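Local coordinates for protein Phthiocerol/phenolphthiocerol synthesis polyketide synthase type I PpsC (Mycobacterium tuberculosis, PDB 5NJI) that probably dehydrates beta-hydroxyacyl intermediates during phthiocerol and phenolphthiocerol lipid synthesis, and binds an unsaturated C12 acyl-CoA in its dehydratase domain, at residues Q91-L100 with P264-G274. The protein carries 1 engineered substitution. Residues are numbered along the deposited sequence; the frame is centred on the assembly and turned at random.
Sequences QPWMISELDL and PVRFAGVHVYG. With 8Z2 (~{S}-[2-[3-[[(2~{R})-4-[[[(2~{R},3~{S},4~{R},5~{R})-5-(6-aminopurin-9-yl)-4-oxidanyl-3-phosphonooxy-oxolan-2-yl]methoxy-oxidanyl-phosphoryl]oxy-oxidanyl-phosphoryl]oxy-3,3-dimethyl-2-oxidanyl-butanoyl]amino]propanoylamino]ethyl] (~{E})-dodec-2-enethioate), chain B.
Arg266 and Glu97 each set CG opposite the backbone nitrogen (chi1 -172° and -180°), and these extended side chains cross where two antiparallel strands of the double-hotdog dehydratase fold meet. The strands, 164 residues apart at the closest ends, pair edge to edge and so probably help join the two hotdog halves, as in the family. Arg266 NE forms a salt bridge of 3.3 Å with Asp99 OD1, which approaches the guanidinium edge near its plane, while Glu97 OE2 makes a second salt bridge to NH2 and takes a weak bond from NE. Glu97 OE2 and Asp99 OD2 lie only 2.9 Å apart, a repulsion that the shared arginine probably offsets. On the opposite face, Ile95 CB packs 3.8 Å from Val270 CB, Leu100 CD1 reaches Phe267 CE2, and Ile95 and Leu100 pack against Ala74 and Tyr73 of helix 70-84. Ile95 and Val270 exchange both backbone bonds, while Gly269 and Val270 face Ile95 together as a G1 bulge, and Gly269 N turns to Ser96 O, lying above its carbonyl plane. Water 2 links Trp93 O to Val272 N. At the other end, acyl-CoA pantetheine amides NP2 and NP1 donate to Leu100 O and Pro264 O, each at 3.0 Å.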
loop_
_atom_site.group_PDB
_atom_site.type_symbol
_atom_site.label_atom_id
_atom_site.label_comp_id
_atom_site.label_asym_id
_atom_site.label_seq_id
_atom_site.Cartn_x
_atom_site.Cartn_y
_atom_site.Cartn_z
ATOM N N GLN A 91 5.836 15.651 -3.534
ATOM C CA GLN A 91 4.691 14.844 -3.116
ATOM C C GLN A 91 3.467 15.757 -3.141
ATOM O O GLN A 91 2.983 16.228 -2.102
ATOM C CB GLN A 91 4.931 14.217 -1.740
ATOM C CG GLN A 91 6.043 13.175 -1.728
ATOM C CD GLN A 91 5.721 11.949 -2.593
ATOM O OE1 GLN A 91 4.559 11.697 -2.938
ATOM N NE2 GLN A 91 6.749 11.184 -2.940
ATOM N N PRO A 92 2.917 16.003 -4.334
ATOM C CA PRO A 92 1.805 16.958 -4.463
ATOM C C PRO A 92 0.474 16.466 -3.951
ATOM O O PRO A 92 -0.441 17.290 -3.811
ATOM C CB PRO A 92 1.716 17.192 -5.976
ATOM C CG PRO A 92 2.907 16.599 -6.564
ATOM C CD PRO A 92 3.400 15.544 -5.644
ATOM N N TRP A 93 0.320 15.160 -3.688
ATOM C CA TRP A 93 -0.985 14.532 -3.561
ATOM C C TRP A 93 -1.114 13.794 -2.240
ATOM O O TRP A 93 -0.130 13.364 -1.643
ATOM C CB TRP A 93 -1.241 13.497 -4.673
ATOM C CG TRP A 93 -0.826 13.955 -6.016
ATOM C CD1 TRP A 93 0.249 13.540 -6.725
ATOM C CD2 TRP A 93 -1.478 14.942 -6.807
ATOM N NE1 TRP A 93 0.312 14.210 -7.920
ATOM C CE2 TRP A 93 -0.739 15.079 -7.992
ATOM C CE3 TRP A 93 -2.617 15.725 -6.624
ATOM C CZ2 TRP A 93 -1.102 15.973 -8.988
ATOM C CZ3 TRP A 93 -2.976 16.612 -7.605
ATOM C CH2 TRP A 93 -2.225 16.730 -8.774
ATOM N N MET A 94 -2.362 13.618 -1.834
ATOM C CA MET A 94 -2.753 12.658 -0.818
ATOM C C MET A 94 -3.856 11.785 -1.398
ATOM O O MET A 94 -4.499 12.143 -2.383
ATOM C CB MET A 94 -3.234 13.357 0.463
ATOM C CG MET A 94 -4.596 14.061 0.319
ATOM S SD MET A 94 -5.018 14.912 1.862
ATOM C CE MET A 94 -5.899 13.600 2.705
ATOM N N ILE A 95 -4.069 10.623 -0.802
ATOM C CA ILE A 95 -5.212 9.797 -1.147
ATOM C C ILE A 95 -6.281 10.010 -0.091
ATOM O O ILE A 95 -6.121 9.597 1.062
ATOM C CB ILE A 95 -4.845 8.317 -1.259
ATOM C CG1 ILE A 95 -3.736 8.154 -2.299
ATOM C CG2 ILE A 95 -6.087 7.528 -1.660
ATOM C CD1 ILE A 95 -3.154 6.749 -2.379
ATOM N N SER A 96 -7.385 10.636 -0.492
ATOM C CA SER A 96 -8.495 10.827 0.436
ATOM C C SER A 96 -9.165 9.509 0.777
ATOM O O SER A 96 -9.474 9.241 1.947
ATOM C CB SER A 96 -9.526 11.793 -0.160
ATOM O OG SER A 96 -8.936 13.035 -0.455
ATOM N N GLU A 97 -9.402 8.672 -0.236
ATOM C CA GLU A 97 -10.091 7.410 -0.065
ATOM C C GLU A 97 -9.650 6.470 -1.174
ATOM O O GLU A 97 -9.529 6.875 -2.331
ATOM C CB GLU A 97 -11.615 7.605 -0.121
ATOM C CG GLU A 97 -12.469 6.371 0.050
ATOM C CD GLU A 97 -13.936 6.658 -0.226
ATOM O OE1 GLU A 97 -14.288 7.842 -0.420
ATOM O OE2 GLU A 97 -14.737 5.700 -0.255
ATOM N N LEU A 98 -9.384 5.227 -0.807
ATOM C CA LEU A 98 -9.108 4.208 -1.804
ATOM C C LEU A 98 -9.880 2.964 -1.417
ATOM O O LEU A 98 -9.741 2.456 -0.304
ATOM C CB LEU A 98 -7.614 3.911 -1.918
ATOM C CG LEU A 98 -7.266 3.024 -3.114
ATOM C CD1 LEU A 98 -5.857 3.300 -3.569
ATOM C CD2 LEU A 98 -7.430 1.551 -2.786
ATOM N N ASP A 99 -10.694 2.502 -2.333
ATOM C CA ASP A 99 -11.487 1.364 -2.098
ATOM C C ASP A 99 -10.910 0.140 -2.873
ATOM O O ASP A 99 -10.858 0.241 -4.040
ATOM C CB ASP A 99 -12.957 1.580 -2.546
ATOM C CG ASP A 99 -13.677 2.707 -1.716
ATOM O OD1 ASP A 99 -13.617 2.659 -0.521
ATOM O OD2 ASP A 99 -14.349 3.571 -2.223
ATOM N N LEU A 100 -10.647 -0.985 -2.204
ATOM C CA LEU A 100 -10.100 -2.201 -2.830
ATOM C C LEU A 100 -11.323 -3.121 -3.009
ATOM O O LEU A 100 -11.759 -3.725 -2.078
ATOM C CB LEU A 100 -9.013 -2.862 -1.951
ATOM C CG LEU A 100 -7.845 -1.908 -1.678
ATOM C CD1 LEU A 100 -6.834 -2.467 -0.710
ATOM C CD2 LEU A 100 -7.180 -1.539 -3.016
ATOM N N PRO A 264 -6.783 -5.727 3.596
ATOM C CA PRO A 264 -7.272 -4.360 3.479
ATOM C C PRO A 264 -8.332 -4.256 2.410
ATOM O O PRO A 264 -8.210 -4.853 1.336
ATOM C CB PRO A 264 -6.020 -3.562 3.100
ATOM C CG PRO A 264 -4.881 -4.413 3.488
ATOM C CD PRO A 264 -5.346 -5.809 3.277
ATOM N N VAL A 265 -9.376 -3.490 2.723
ATOM C CA VAL A 265 -10.436 -3.190 1.768
ATOM C C VAL A 265 -10.610 -1.701 1.543
ATOM O O VAL A 265 -11.251 -1.312 0.557
ATOM C CB VAL A 265 -11.775 -3.818 2.190
ATOM C CG1 VAL A 265 -11.684 -5.338 2.147
ATOM C CG2 VAL A 265 -12.194 -3.344 3.574
ATOM N N ARG A 266 -10.070 -0.849 2.405
ATOM C CA ARG A 266 -10.186 0.587 2.238
ATOM C C ARG A 266 -9.034 1.281 2.945
ATOM O O ARG A 266 -8.634 0.883 4.044
ATOM C CB ARG A 266 -11.524 1.071 2.796
ATOM C CG ARG A 266 -11.883 2.501 2.535
ATOM C CD ARG A 266 -13.400 2.698 2.809
ATOM N NE ARG A 266 -13.872 4.041 2.477
ATOM C CZ ARG A 266 -13.715 5.094 3.270
ATOM N NH1 ARG A 266 -13.093 4.956 4.429
ATOM N NH2 ARG A 266 -14.173 6.287 2.911
ATOM N N PHE A 267 -8.505 2.311 2.306
ATOM C CA PHE A 267 -7.582 3.236 2.934
ATOM C C PHE A 267 -8.241 4.598 2.935
ATOM O O PHE A 267 -8.966 4.943 1.996
ATOM C CB PHE A 267 -6.238 3.346 2.202
ATOM C CG PHE A 267 -5.460 2.058 2.092
ATOM C CD1 PHE A 267 -4.754 1.544 3.159
ATOM C CD2 PHE A 267 -5.381 1.398 0.885
ATOM C CE1 PHE A 267 -4.031 0.365 3.029
ATOM C CE2 PHE A 267 -4.648 0.230 0.751
ATOM C CZ PHE A 267 -3.977 -0.283 1.832
ATOM N N ALA A 268 -8.029 5.365 3.993
ATOM C CA ALA A 268 -8.450 6.753 3.979
ATOM C C ALA A 268 -7.328 7.609 4.536
ATOM O O ALA A 268 -6.695 7.241 5.525
ATOM C CB ALA A 268 -9.723 6.966 4.786
ATOM N N GLY A 269 -7.072 8.739 3.885
ATOM C CA GLY A 269 -6.070 9.664 4.378
ATOM C C GLY A 269 -4.677 9.078 4.289
ATOM O O GLY A 269 -4.013 8.868 5.312
ATOM N N VAL A 270 -4.233 8.765 3.080
ATOM C CA VAL A 270 -2.862 8.332 2.853
ATOM C C VAL A 270 -2.044 9.575 2.532
ATOM O O VAL A 270 -2.241 10.214 1.493
ATOM C CB VAL A 270 -2.753 7.289 1.736
ATOM C CG1 VAL A 270 -1.306 6.880 1.559
ATOM C CG2 VAL A 270 -3.598 6.087 2.050
ATOM N N HIS A 271 -1.141 9.932 3.445
ATOM C CA HIS A 271 -0.296 11.106 3.324
ATOM C C HIS A 271 1.142 10.682 3.085
ATOM O O HIS A 271 1.661 9.819 3.803
ATOM C CB HIS A 271 -0.380 11.956 4.591
ATOM C CG HIS A 271 -1.776 12.242 5.020
ATOM N ND1 HIS A 271 -2.508 13.293 4.510
ATOM C CD2 HIS A 271 -2.581 11.616 5.906
ATOM C CE1 HIS A 271 -3.704 13.304 5.068
ATOM N NE2 HIS A 271 -3.777 12.293 5.916
ATOM N N VAL A 272 1.777 11.287 2.082
ATOM C CA VAL A 272 3.143 10.972 1.696
ATOM C C VAL A 272 3.935 12.268 1.716
ATOM O O VAL A 272 3.628 13.205 0.970
ATOM C CB VAL A 272 3.220 10.312 0.311
ATOM C CG1 VAL A 272 4.606 9.767 0.095
ATOM C CG2 VAL A 272 2.167 9.224 0.189
ATOM N N TYR A 273 4.936 12.329 2.579
ATOM C CA TYR A 273 5.670 13.567 2.777
ATOM C C TYR A 273 7.072 13.531 2.212
ATOM O O TYR A 273 7.712 14.587 2.125
ATOM C CB TYR A 273 5.731 13.906 4.275
ATOM C CG TYR A 273 4.368 14.022 4.916
ATOM C CD1 TYR A 273 3.455 14.986 4.505
ATOM C CD2 TYR A 273 3.993 13.176 5.957
ATOM C CE1 TYR A 273 2.204 15.074 5.086
ATOM C CE2 TYR A 273 2.756 13.254 6.523
ATOM C CZ TYR A 273 1.873 14.214 6.119
ATOM O OH TYR A 273 0.649 14.251 6.749
ATOM N N GLY A 274 7.576 12.359 1.865
ATOM C CA GLY A 274 8.879 12.223 1.260
ATOM C C GLY A 274 9.050 10.831 0.695
ATOM O O GLY A 274 8.083 10.084 0.549
HETATM C C2 8Z2 B . -18.594 1.015 -4.417
HETATM C C4 8Z2 B . -19.025 -1.250 -4.011
HETATM C C5 8Z2 B . -19.721 -1.311 -5.122
HETATM C C6 8Z2 B . -19.887 -0.251 -5.873
HETATM C C8 8Z2 B . -19.791 -3.244 -4.268
HETATM C C10 8Z2 B . -3.119 -8.342 10.036
HETATM C C11 8Z2 B . -3.879 -8.029 11.261
HETATM C C12 8Z2 B . -4.690 -9.194 11.681
HETATM N N9 8Z2 B . -19.018 -2.469 -3.512
HETATM N N7 8Z2 B . -20.160 -2.533 -5.281
HETATM N N3 8Z2 B . -18.448 -0.096 -3.631
HETATM N N1 8Z2 B . -19.347 0.925 -5.552
HETATM N N6 8Z2 B . -20.608 -0.462 -6.946
HETATM C "C1'" 8Z2 B . -18.160 -2.301 -2.168
HETATM C "C2'" 8Z2 B . -19.222 -1.772 -1.280
HETATM O "O2'" 8Z2 B . -18.477 -0.702 -0.714
HETATM C "C3'" 8Z2 B . -19.582 -3.058 -0.371
HETATM O "O3'" 8Z2 B . -20.912 -2.866 0.195
HETATM C "C4'" 8Z2 B . -18.042 -3.144 0.270
HETATM O "O4'" 8Z2 B . -17.320 -3.093 -1.047
HETATM C "C5'" 8Z2 B . -17.433 -4.299 1.049
HETATM O "O5'" 8Z2 B . -17.335 -5.499 0.379
HETATM P P1 8Z2 B . -18.434 -6.267 -0.243
HETATM O O11 8Z2 B . -18.384 -5.655 -1.565
HETATM O O12 8Z2 B . -19.820 -5.985 0.211
HETATM O O6 8Z2 B . -18.154 -7.950 -0.299
HETATM P P2 8Z2 B . -17.751 -8.659 -1.691
HETATM O O21 8Z2 B . -18.035 -7.754 -2.963
HETATM O O22 8Z2 B . -18.149 -9.929 -2.144
HETATM O O7 8Z2 B . -16.166 -8.729 -1.298
HETATM C CPA 8Z2 B . -15.537 -8.506 -0.024
HETATM C CPB 8Z2 B . -14.029 -8.723 -0.319
HETATM C CP8 8Z2 B . -13.657 -7.754 -1.456
HETATM C CP7 8Z2 B . -13.170 -8.457 0.875
HETATM C CP9 8Z2 B . -13.830 -10.165 -0.771
HETATM O OP3 8Z2 B . -13.918 -6.495 -0.975
HETATM C CP6 8Z2 B . -12.182 -7.839 -1.927
HETATM O OP2 8Z2 B . -11.792 -8.855 -2.377
HETATM N NP2 8Z2 B . -11.482 -6.715 -1.978
HETATM C CP5 8Z2 B . -10.123 -6.575 -2.450
HETATM C CP4 8Z2 B . -9.161 -6.688 -1.283
HETATM C CP3 8Z2 B . -7.723 -6.548 -1.832
HETATM O OP1 8Z2 B . -7.491 -6.802 -2.964
HETATM N NP1 8Z2 B . -6.784 -6.160 -1.004
HETATM C CP2 8Z2 B . -5.429 -5.954 -1.418
HETATM C CP1 8Z2 B . -4.697 -7.237 -1.584
HETATM S S 8Z2 B . -4.468 -8.076 0.014
HETATM P P3 8Z2 B . -22.195 -2.731 -1.003
HETATM O O31 8Z2 B . -21.763 -3.953 -2.087
HETATM O O32 8Z2 B . -22.189 -1.618 -1.860
HETATM O O33 8Z2 B . -23.593 -2.964 -0.626
HETATM C CA1 8Z2 B . -3.381 -7.216 0.668
HETATM C CA2 8Z2 B . -2.919 -7.679 2.000
HETATM O OA1 8Z2 B . -2.852 -6.236 0.249
HETATM C CA3 8Z2 B . -1.910 -6.856 2.699
HETATM C CA4 8Z2 B . -1.493 -7.298 4.040
HETATM C CA5 8Z2 B . -0.662 -6.275 4.773
HETATM C CA6 8Z2 B . -0.325 -6.777 6.169
HETATM C CA7 8Z2 B . -1.532 -6.638 7.125
HETATM C CA8 8Z2 B . -1.414 -7.520 8.351
HETATM C CA9 8Z2 B . -2.400 -7.164 9.497
HETATM O O HOH W 1 2.837 15.635 0.650
HETATM O O HOH W 2 0.496 13.641 0.912
#